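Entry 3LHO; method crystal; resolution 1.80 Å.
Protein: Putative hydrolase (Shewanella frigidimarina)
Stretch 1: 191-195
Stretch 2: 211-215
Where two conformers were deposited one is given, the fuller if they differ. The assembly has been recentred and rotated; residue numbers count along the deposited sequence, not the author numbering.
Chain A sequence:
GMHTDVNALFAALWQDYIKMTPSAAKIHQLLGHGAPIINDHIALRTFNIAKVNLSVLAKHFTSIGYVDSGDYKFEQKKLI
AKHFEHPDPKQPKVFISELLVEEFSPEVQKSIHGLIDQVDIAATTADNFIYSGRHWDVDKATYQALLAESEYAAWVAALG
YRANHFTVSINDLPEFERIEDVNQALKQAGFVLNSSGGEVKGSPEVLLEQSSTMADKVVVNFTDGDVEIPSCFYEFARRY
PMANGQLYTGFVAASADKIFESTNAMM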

# COMPACT_ATOMS: atom_id res chain seq x y z
N PHE A 191 -4.37 -20.70 0.73
CA PHE A 191 -4.22 -19.37 1.30
C PHE A 191 -5.45 -19.05 2.13
O PHE A 191 -6.51 -19.54 1.82
N VAL A 192 -5.27 -18.26 3.18
CA VAL A 192 -6.39 -17.79 3.99
C VAL A 192 -6.64 -16.30 3.71
O VAL A 192 -5.71 -15.49 3.62
N LEU A 193 -7.91 -15.97 3.57
CA LEU A 193 -8.35 -14.64 3.25
C LEU A 193 -8.78 -13.88 4.47
O LEU A 193 -9.25 -14.50 5.44
N ASN A 194 -8.65 -12.56 4.45
CA ASN A 194 -9.27 -11.74 5.48
C ASN A 194 -10.76 -11.82 5.33
O ASN A 194 -11.31 -11.51 4.27
N SER A 195 -11.44 -12.23 6.40
CA SER A 195 -12.89 -12.34 6.34
C SER A 195 -13.59 -11.40 7.32
O SER A 195 -14.77 -11.54 7.54
N SER A 211 -10.89 -7.94 -2.09
CA SER A 211 -10.63 -9.01 -1.14
C SER A 211 -9.13 -9.01 -0.89
O SER A 211 -8.40 -8.33 -1.62
N SER A 212 -8.69 -9.69 0.16
CA SER A 212 -7.27 -9.76 0.49
C SER A 212 -6.91 -11.01 1.25
O SER A 212 -7.72 -11.60 1.94
N THR A 213 -5.64 -11.39 1.13
CA THR A 213 -5.06 -12.38 2.00
C THR A 213 -4.97 -11.82 3.40
O THR A 213 -5.06 -10.62 3.63
N MSE A 214 -4.83 -12.70 4.37
CA MSE A 214 -4.39 -12.27 5.68
C MSE A 214 -2.93 -11.89 5.60
O MSE A 214 -2.19 -12.50 4.84
N ALA A 215 -2.54 -10.87 6.35
CA ALA A 215 -1.16 -10.38 6.31
C ALA A 215 -0.16 -11.45 6.69
O ALA A 215 -0.41 -12.31 7.54

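When two extended segments meet over only a few residues, the backbone usually supplies the polar pairing and the side chains fill the space around it. The contact between residues 191-195 and 211-215 of this putative hydrolase illustrates the principle. A single beta bridge joins Leu193 and Thr213, whose CA atoms lie 4.2 Å apart, and the two hydrogen bonds between the stretches belong to the residues flanking them. Asn194 N donates to Ser212 O at 2.8 Å, and Met214 N donates to Val192 O at 3.0 Å with a nearly linear N-H...O angle of 168°. Each carbonyl also receives a longer CA-H...O approach from the bridged residues: Leu193 CA lies 3.4 Å from Ser212 O, and Thr213 CA lies 3.6 Å from Val192 O.

A water extends this pairing. Water 1 accepts from Ser212 N at 2.8 Å and sits 2.8 Å from Asn194 O, well placed to donate to it, linking a donor and an acceptor whose direct separation is too great for a hydrogen bond. Ser212 N and O and Asn194 N are thereby paired within the contact, and Asn194 O has the water in reach. The ledger does not close completely: Thr213 O is buried here and has no partner anywhere in the model.

No CA-to-CB bond points straight toward the opposing stretch. Those of Leu193 (chi1 m, chi2 t) and Thr213 (chi1 p) point away, although each CB still touches the other segment; Thr213 OG1 finds its hydrogen bond elsewhere in the structure. The remaining contacts are made by side chains that leave sideways. Asn194, with chi1 t, and Ser212, with chi1 p, meet through Asn194 CB and Ser212 OG at 3.8 Å, a packing contact between carbon and oxygen. Ser212 OG bonds elsewhere in the structure, and Asn194 OD1 bonds to a residue immediately bordering one of the stretches.

The apolar counterpart is formed by Val192 and Met214, the latter modelled as selenomethionine. Val192, with chi1 p in the conformer given, places CG1 3.0 Å from Met214 CE, a very short approach for two methyl carbons. Met214 reaches it with chi1 m, chi2 between wells at -148° and chi3 m, while its CG rests 3.8 Å from Leu193 O. Both residues are exposed, and Met214 also touches a crystal neighbour. Here, backbone and water carry the polar links between the segments, while the side chains contribute packing.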

# COMPACT_ATOMS: atom_id res chain seq x y z
CB PHE A 191 -3.98 -18.33 0.18
CG PHE A 191 -2.70 -18.55 -0.52
CD1 PHE A 191 -1.51 -18.14 0.06
CD2 PHE A 191 -2.66 -19.27 -1.70
CE1 PHE A 191 -0.31 -18.40 -0.56
CE2 PHE A 191 -1.46 -19.54 -2.32
CZ PHE A 191 -0.28 -19.11 -1.75
CB VAL A 192 -6.20 -18.06 5.52
CG1 VAL A 192 -4.92 -17.44 6.03
CG2 VAL A 192 -7.40 -17.56 6.32
CB LEU A 193 -9.55 -14.74 2.30
CG LEU A 193 -9.25 -15.53 1.02
CD1 LEU A 193 -10.43 -15.50 0.07
CD2 LEU A 193 -8.01 -14.99 0.30
CB ASN A 194 -8.87 -10.26 5.41
CG ASN A 194 -9.62 -9.41 6.46
OD1 ASN A 194 -9.82 -9.83 7.60
ND2 ASN A 194 -10.04 -8.22 6.06
CB SER A 195 -13.37 -13.79 6.50
OG SER A 195 -12.78 -14.40 7.62
CB SER A 211 -11.09 -10.35 -1.72
OG SER A 211 -10.26 -10.70 -2.82
CB SER A 212 -6.79 -8.53 1.31
OG SER A 212 -7.60 -8.30 2.46
CB THR A 213 -3.63 -12.73 1.54
OG1 THR A 213 -2.83 -11.55 1.55
CG2 THR A 213 -3.65 -13.32 0.16
CB MSE A 214 -4.59 -13.40 6.66
CG MSE A 214 -6.02 -13.41 7.20
SE MSE A 214 -5.72 -14.09 8.93
CE MSE A 214 -5.64 -15.79 8.38
CB ALA A 215 -1.00 -9.11 7.20
O HOH W 1 -10.91 -10.64 1.64